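Local coordinates for VAO-type flavoprotein oxidase VAO615 (Myceliophthora thermophila, PDB 6F72), which is probably a secreted oxidoreductase whose bicovalently bound FAD, once reduced, reacts rapidly with molecular oxygen, although no substrate has been identified so far, at residues Tyr342-Asn346 with Asn347-Ala351; Asp361-Asp364 with Arg365-Pro369; Arg416-Pro419 with Arg420-Thr424. All coordinates share one frame; numbering follows the deposited sequence.

Overall arrangement
Contacts 1 and 3 reach the same seven-stranded antiparallel sheet. Contact 1 is a beta hairpin made by strands 339-344 and 348-356, inside the sheet, whereas contact 3 is the end of one of the two outermost strands, 412-419, and the helix after it. Contact 2 lies in helix 360-376, the next element in the chain after strand 348-356. The centres of contacts 1 and 2 are 21 Å apart, those of 1 and 3 18 Å and those of 2 and 3 24 Å, and none touches another. In contact 1 the side chain of Y342 is about 12 Å from the bound FAD, and that of S348 about 5 Å from an N-acetylglucosamine of the protein's N-linked glycans.

Contact 1. Residues Tyr342-Asn346 with Asn347-Ala351; sequences YSVGN and NSLTA
With chi1 of Y342 at 59°, CG sits between the backbone N and the carbonyl carbon, while L349 holds CG anti to its backbone N (chi1 -173°); these two settings bring the tyrosine ring and the leucine methyl CD1 together on one face of the hairpin. Y342 CD2 lies 3.7 Å from L349 CD1, and the methyl meets the ring obliquely. The same methyl reaches V344 CG2, and Y342 CB packs 3.5 Å from A351 CB, so the contacts across the strands on this face are carbon to carbon.

The backbones run antiparallel, 169° between strand directions. S343 and T350 form the hydrogen-bonded pair: S343 N donates to T350 O at 2.7 Å and nearly straight, and T350 N returns a bond to S343 O at 3.1 Å. Flanking them, Y342-A351 and V344-L349 are non-hydrogen-bonded pairs. Nearer the turn, G345 N donates to S348 O at 2.8 Å. A water also donates to S348 O (2.9 Å) and lies 3.1 Å from S343 OG, linking the serine hydroxyl to the opposite strand.

The Y342 side faces helix 316-335, where F326 meets the Y342 ring edge-to-face and Y319 and V323 touch L349. At the turn the polar ends are held from outside, N346 OD1 by Q441 and N347 ND2 by D311. The hairpin therefore separates its chemistry by face: the Y342 ring, V344, L349 and A351 meet through carbon on the buried face, the Y342 hydroxyl being bonded elsewhere, while the S343 hydroxyl shares a water with a backbone carbonyl on the strand facing it.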
loop_
_atom_site.group_PDB
_atom_site.type_symbol
_atom_site.label_atom_id
_atom_site.label_comp_id
_atom_site.label_asym_id
_atom_site.label_seq_id
_atom_site.Cartn_x
_atom_site.Cartn_y
_atom_site.Cartn_z
ATOM N N TYR A 342 3.176 -11.262 11.628
ATOM C CA TYR A 342 3.789 -11.170 12.934
ATOM C C TYR A 342 4.562 -9.877 13.203
ATOM O O TYR A 342 4.985 -9.183 12.276
ATOM C CB TYR A 342 4.658 -12.397 13.232
ATOM C CG TYR A 342 5.782 -12.646 12.270
ATOM C CD1 TYR A 342 5.549 -13.301 11.064
ATOM C CD2 TYR A 342 7.091 -12.254 12.573
ATOM C CE1 TYR A 342 6.575 -13.541 10.169
ATOM C CE2 TYR A 342 8.133 -12.505 11.686
ATOM C CZ TYR A 342 7.860 -13.151 10.486
ATOM O OH TYR A 342 8.850 -13.389 9.581
ATOM N N SER A 343 4.713 -9.575 14.492
ATOM C CA SER A 343 5.477 -8.438 14.988
ATOM C C SER A 343 6.797 -8.950 15.550
ATOM O O SER A 343 6.818 -9.872 16.373
ATOM C CB SER A 343 4.687 -7.727 16.078
ATOM O OG SER A 343 5.358 -6.557 16.501
ATOM N N VAL A 344 7.895 -8.377 15.069
ATOM C CA VAL A 344 9.228 -8.739 15.549
ATOM C C VAL A 344 9.706 -7.607 16.471
ATOM O O VAL A 344 10.020 -6.515 16.001
ATOM C CB VAL A 344 10.245 -8.953 14.392
ATOM C CG1 VAL A 344 11.610 -9.383 14.928
ATOM C CG2 VAL A 344 9.746 -9.976 13.377
ATOM N N GLY A 345 9.747 -7.876 17.773
ATOM C CA GLY A 345 10.335 -6.938 18.731
ATOM C C GLY A 345 11.693 -7.392 19.235
ATOM O O GLY A 345 12.104 -8.529 18.989
ATOM N N ASN A 346 12.374 -6.500 19.959
ATOM C CA ASN A 346 13.703 -6.742 20.543
ATOM C C ASN A 346 13.712 -7.868 21.588
ATOM O O ASN A 346 14.757 -8.469 21.840
ATOM C CB ASN A 346 14.237 -5.431 21.161
ATOM C CG ASN A 346 15.730 -5.475 21.473
ATOM O OD1 ASN A 346 16.525 -6.066 20.728
ATOM N ND2 ASN A 346 16.123 -4.832 22.587
ATOM N N ASN A 347 12.551 -8.146 22.186
ATOM C CA ASN A 347 12.429 -9.111 23.285
ATOM C C ASN A 347 11.271 -10.095 23.111
ATOM O O ASN A 347 11.219 -11.108 23.808
ATOM C CB ASN A 347 12.283 -8.391 24.640
ATOM C CG ASN A 347 13.310 -7.293 24.842
ATOM O OD1 ASN A 347 13.015 -6.115 24.628
ATOM N ND2 ASN A 347 14.526 -7.672 25.240
ATOM N N SER A 348 10.340 -9.795 22.205
ATOM C CA SER A 348 9.191 -10.680 21.957
ATOM C C SER A 348 8.736 -10.691 20.504
ATOM O O SER A 348 8.965 -9.723 19.773
ATOM C CB SER A 348 8.016 -10.370 22.891
ATOM O OG SER A 348 7.441 -9.120 22.599
ATOM N N LEU A 349 8.130 -11.813 20.104
ATOM C CA LEU A 349 7.503 -11.993 18.788
ATOM C C LEU A 349 6.040 -12.392 18.972
ATOM O O LEU A 349 5.722 -13.329 19.716
ATOM C CB LEU A 349 8.249 -13.052 17.940
ATOM C CG LEU A 349 7.820 -13.238 16.464
ATOM C CD1 LEU A 349 9.026 -13.437 15.558
ATOM C CD2 LEU A 349 6.803 -14.358 16.263
ATOM N N THR A 350 5.158 -11.682 18.279
ATOM C CA THR A 350 3.728 -11.951 18.349
ATOM C C THR A 350 3.233 -12.200 16.947
ATOM O O THR A 350 3.351 -11.329 16.084
ATOM C CB THR A 350 2.957 -10.773 18.985
ATOM O OG1 THR A 350 3.515 -10.487 20.271
ATOM C CG2 THR A 350 1.473 -11.118 19.145
ATOM N N ALA A 351 2.672 -13.385 16.730
ATOM C CA ALA A 351 2.218 -13.801 15.414
ATOM C C ALA A 351 0.754 -14.125 15.417
ATOM O O ALA A 351 0.232 -14.669 16.392
ATOM C CB ALA A 351 3.012 -15.003 14.938
HETATM O O HOH W 1 7.010 -7.683 18.927
#

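Contact 2. Residues Asp361-Asp364 with Arg365-Pro369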
loop_
_atom_site.group_PDB
_atom_site.type_symbol
_atom_site.label_atom_id
_atom_site.label_comp_id
_atom_site.label_asym_id
_atom_site.label_seq_id
_atom_site.Cartn_x
_atom_site.Cartn_y
_atom_site.Cartn_z
ATOM N N ASP A 361 -8.293 -29.596 14.900
ATOM C CA ASP A 361 -7.289 -30.662 14.822
ATOM C C ASP A 361 -6.209 -30.331 13.789
ATOM O O ASP A 361 -5.025 -30.622 14.006
ATOM C CB ASP A 361 -7.933 -32.017 14.514
ATOM C CG ASP A 361 -8.949 -32.448 15.568
ATOM O OD1 ASP A 361 -8.799 -32.112 16.768
ATOM O OD2 ASP A 361 -9.912 -33.144 15.179
ATOM N N ALA A 362 -6.622 -29.697 12.691
ATOM C CA ALA A 362 -5.713 -29.298 11.617
ATOM C C ALA A 362 -4.807 -28.127 12.028
ATOM O O ALA A 362 -3.609 -28.144 11.745
ATOM C CB ALA A 362 -6.489 -28.990 10.344
ATOM N N VAL A 363 -5.384 -27.133 12.709
ATOM C CA VAL A 363 -4.622 -26.039 13.336
ATOM C C VAL A 363 -3.516 -26.612 14.242
ATOM O O VAL A 363 -2.338 -26.279 14.068
ATOM C CB VAL A 363 -5.552 -25.053 14.095
ATOM C CG1 VAL A 363 -4.767 -24.084 14.979
ATOM C CG2 VAL A 363 -6.426 -24.279 13.112
ATOM N N ASP A 364 -3.906 -27.500 15.163
ATOM C CA ASP A 364 -2.980 -28.152 16.101
ATOM C C ASP A 364 -1.815 -28.873 15.409
ATOM O O ASP A 364 -0.659 -28.699 15.809
ATOM C CB ASP A 364 -3.728 -29.113 17.036
ATOM C CG ASP A 364 -4.677 -28.398 17.993
ATOM O OD1 ASP A 364 -4.499 -27.185 18.267
ATOM O OD2 ASP A 364 -5.614 -29.066 18.479
ATOM N N ARG A 365 -2.124 -29.645 14.362
ATOM C CA ARG A 365 -1.092 -30.341 13.563
ATOM C C ARG A 365 -0.180 -29.335 12.845
ATOM O O ARG A 365 1.043 -29.525 12.796
ATOM C CB ARG A 365 -1.702 -31.342 12.566
ATOM C CG ARG A 365 -2.421 -32.539 13.190
ATOM C CD ARG A 365 -2.911 -33.549 12.150
ATOM N NE ARG A 365 -3.389 -32.907 10.917
ATOM C CZ ARG A 365 -4.667 -32.722 10.572
ATOM N NH1 ARG A 365 -5.663 -33.141 11.348
ATOM N NH2 ARG A 365 -4.949 -32.109 9.427
ATOM N N LEU A 366 -0.776 -28.250 12.336
ATOM C CA LEU A 366 -0.020 -27.182 11.670
ATOM C C LEU A 366 0.907 -26.420 12.626
ATOM O O LEU A 366 2.005 -26.000 12.244
ATOM C CB LEU A 366 -0.961 -26.211 10.951
ATOM C CG LEU A 366 -1.596 -26.679 9.640
ATOM C CD1 LEU A 366 -2.854 -25.875 9.334
ATOM C CD2 LEU A 366 -0.604 -26.615 8.483
ATOM N N LEU A 367 0.464 -26.256 13.868
ATOM C CA LEU A 367 1.229 -25.487 14.850
ATOM C C LEU A 367 2.305 -26.308 15.576
ATOM O O LEU A 367 3.300 -25.740 16.051
ATOM C CB LEU A 367 0.303 -24.794 15.852
ATOM C CG LEU A 367 -0.672 -23.728 15.335
ATOM C CD1 LEU A 367 -1.364 -23.094 16.531
ATOM C CD2 LEU A 367 0.005 -22.677 14.454
ATOM N N ARG A 368 2.115 -27.630 15.608
ATOM C CA ARG A 368 2.976 -28.561 16.350
ATOM C C ARG A 368 4.489 -28.481 16.071
ATOM O O ARG A 368 5.263 -28.595 17.030
ATOM C CB ARG A 368 2.451 -30.007 16.271
ATOM C CG ARG A 368 2.862 -30.903 17.438
ATOM C CD ARG A 368 2.275 -30.440 18.770
ATOM N NE ARG A 368 3.295 -30.424 19.827
ATOM C CZ ARG A 368 3.243 -29.688 20.944
ATOM N NH1 ARG A 368 2.219 -28.875 21.194
ATOM N NH2 ARG A 368 4.231 -29.761 21.823
ATOM N N PRO A 369 4.923 -28.257 14.800
ATOM C CA PRO A 369 6.379 -28.081 14.613
ATOM C C PRO A 369 6.947 -26.831 15.298
ATOM O O PRO A 369 8.013 -26.912 15.927
ATOM C CB PRO A 369 6.542 -27.968 13.093
ATOM C CG PRO A 369 5.304 -28.568 12.523
ATOM C CD PRO A 369 4.222 -28.246 13.502
#
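The guanidinium of R365 is laid back over the preceding turn, with A362 CA under one of its faces, 3.5 Å from the plane and displaced toward the rim. D361 O lies over the same face, 3.7 Å from R365 NH1. A362 CB is 3.6 Å from R365 NH2. The chain gets there by a bend at chi3 (-37°), which turns the group back toward the start of the helix; on the way R365 CG passes 3.3 Å from D361 O. The D361 carboxylate is not paired with this arginine, its OD2 being 5.7 Å from R365 NH1.

Successive i to i+4 backbone bonds carry the helix: R365 N to D361 O, L366 N to A362 O, L367 N to V363 O at 2.8 Å and R368 N to D364 O at 3.0 Å. L367 N also makes a weak bond to D364 O. P369 has no N-H to continue the series, and the helix is kinked there. On the buried side V363 and L367 lie side by side and point the same way, with V363 CG1 3.9 Å from L367 CD1.

This side of helix 360-376 packs on strands 348-356 and 382-388 of the seven-stranded sheet: V363 touches M355 and P385, L367 touches V383, and L366 also reaches M355. On the polar side D364 is salt-bridged to R360 and R368 to D372. This part of the helix is thus amphipathic: one side meets the two strands through hydrocarbon, and another carries charges, of which R365 covers peptide backbone while D364 and R368 pair with R360 and D372 of the same helix.

Contact 3. Residues Arg416-Pro419 with Arg420-Thr424; sequences RIIP and RSLVT
The P419 ring overlaps L422 CD1, which lies 3.8 Å from P419 CD and 3.9 Å from P419 CG, the two side chains lying side by side and pointing the same way. This is a strand-to-helix junction: strand 412-419, at the edge of the seven-stranded antiparallel sheet, passes directly into the short helix 420-424, with P419 at the N-cap position. The axes of segments 416-419 and 420-424 make an angle of 61°, so the chain changes direction at the junction.

L422 has CG anti to its carbonyl carbon (chi1 -67°), and this carries CD1 back to the ring one turn earlier; its CB is also 3.6 Å from P419 O. The backbone adds a weak bond from L422 N to P419 O, 3.3 Å long and bent to 134°. I418 makes a looser apolar contact on each of two residues, its CG2 reaching V423 CG2 at 4.3 Å and L422 CD1 at 4.4 Å.

I418 packs on L474 of strand 472-480 and on F436 of helix 426-439, while V423 touches M473 and H327. The guanidinium of R420 leaves the contact to form a salt bridge with D335 at the end of helix 316-335. These partners tie the edge strand and its helix to two neighbouring helices, 426-439 and 316-335. Within the helix, T424 N donates to R420 O at 3.0 Å, an i to i+4 bond.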
loop_
_atom_site.group_PDB
_atom_site.type_symbol
_atom_site.label_atom_id
_atom_site.label_comp_id
_atom_site.label_asym_id
_atom_site.label_seq_id
_atom_site.Cartn_x
_atom_site.Cartn_y
_atom_site.Cartn_z
ATOM N N ARG A 416 11.641 -5.314 2.801
ATOM C CA ARG A 416 12.392 -6.262 2.026
ATOM C C ARG A 416 11.512 -7.474 1.795
ATOM O O ARG A 416 10.846 -7.949 2.726
ATOM C CB ARG A 416 13.703 -6.609 2.751
ATOM C CG ARG A 416 14.765 -7.217 1.849
ATOM C CD ARG A 416 15.381 -6.216 0.879
ATOM N NE ARG A 416 16.414 -6.889 0.116
ATOM C CZ ARG A 416 16.925 -6.488 -1.044
ATOM N NH1 ARG A 416 16.496 -5.380 -1.639
ATOM N NH2 ARG A 416 17.879 -7.233 -1.617
ATOM N N ILE A 417 11.444 -7.909 0.535
ATOM C CA ILE A 417 10.946 -9.230 0.199
ATOM C C ILE A 417 12.164 -10.136 0.344
ATOM O O ILE A 417 13.178 -9.937 -0.327
ATOM C CB ILE A 417 10.370 -9.304 -1.229
ATOM C CG1 ILE A 417 9.104 -8.447 -1.326
ATOM C CG2 ILE A 417 10.025 -10.740 -1.598
ATOM C CD1 ILE A 417 8.955 -7.712 -2.635
ATOM N N ILE A 418 12.047 -11.090 1.263
ATOM C CA ILE A 418 13.153 -11.969 1.659
ATOM C C ILE A 418 12.968 -13.374 1.041
ATOM O O ILE A 418 12.013 -14.074 1.391
ATOM C CB ILE A 418 13.297 -12.033 3.206
ATOM C CG1 ILE A 418 13.464 -10.610 3.795
ATOM C CG2 ILE A 418 14.458 -12.937 3.613
ATOM C CD1 ILE A 418 13.450 -10.514 5.313
ATOM N N PRO A 419 13.874 -13.777 0.117
ATOM C CA PRO A 419 13.844 -15.125 -0.505
ATOM C C PRO A 419 13.828 -16.269 0.507
ATOM O O PRO A 419 14.511 -16.197 1.529
ATOM C CB PRO A 419 15.148 -15.186 -1.314
ATOM C CG PRO A 419 15.551 -13.777 -1.538
ATOM C CD PRO A 419 14.882 -12.900 -0.508
ATOM N N ARG A 420 13.043 -17.300 0.220
ATOM C CA ARG A 420 13.048 -18.564 0.980
ATOM C C ARG A 420 14.437 -19.201 1.154
ATOM O O ARG A 420 14.742 -19.740 2.230
ATOM C CB ARG A 420 12.125 -19.575 0.310
ATOM C CG ARG A 420 11.738 -20.751 1.187
ATOM C CD ARG A 420 11.108 -21.852 0.353
ATOM N NE ARG A 420 9.895 -22.372 0.986
ATOM C CZ ARG A 420 8.653 -22.092 0.609
ATOM N NH1 ARG A 420 8.411 -21.295 -0.421
ATOM N NH2 ARG A 420 7.632 -22.611 1.274
ATOM N N SER A 421 15.267 -19.130 0.112
ATOM C CA SER A 421 16.591 -19.791 0.118
ATOM C C SER A 421 17.540 -19.187 1.164
ATOM O O SER A 421 18.397 -19.883 1.700
ATOM C CB SER A 421 17.221 -19.760 -1.275
ATOM O OG SER A 421 17.191 -18.440 -1.796
ATOM N N LEU A 422 17.358 -17.900 1.457
ATOM C CA LEU A 422 18.118 -17.226 2.518
ATOM C C LEU A 422 17.783 -17.770 3.903
ATOM O O LEU A 422 18.691 -18.051 4.697
ATOM C CB LEU A 422 17.953 -15.705 2.454
ATOM C CG LEU A 422 18.559 -14.987 1.240
ATOM C CD1 LEU A 422 18.186 -13.519 1.284
ATOM C CD2 LEU A 422 20.071 -15.142 1.099
ATOM N N VAL A 423 16.493 -17.962 4.159
ATOM C CA VAL A 423 15.988 -18.464 5.437
ATOM C C VAL A 423 16.309 -19.947 5.673
ATOM O O VAL A 423 16.672 -20.345 6.779
ATOM C CB VAL A 423 14.464 -18.248 5.549
ATOM C CG1 VAL A 423 13.924 -18.869 6.822
ATOM C CG2 VAL A 423 14.121 -16.765 5.499
ATOM N N THR A 424 16.148 -20.765 4.640
ATOM C CA THR A 424 16.302 -22.226 4.773
ATOM C C THR A 424 17.758 -22.710 4.895
ATOM O O THR A 424 18.001 -23.834 5.359
ATOM C CB THR A 424 15.561 -22.966 3.651
ATOM O OG1 THR A 424 16.037 -22.493 2.387
ATOM C CG2 THR A 424 14.065 -22.682 3.764
#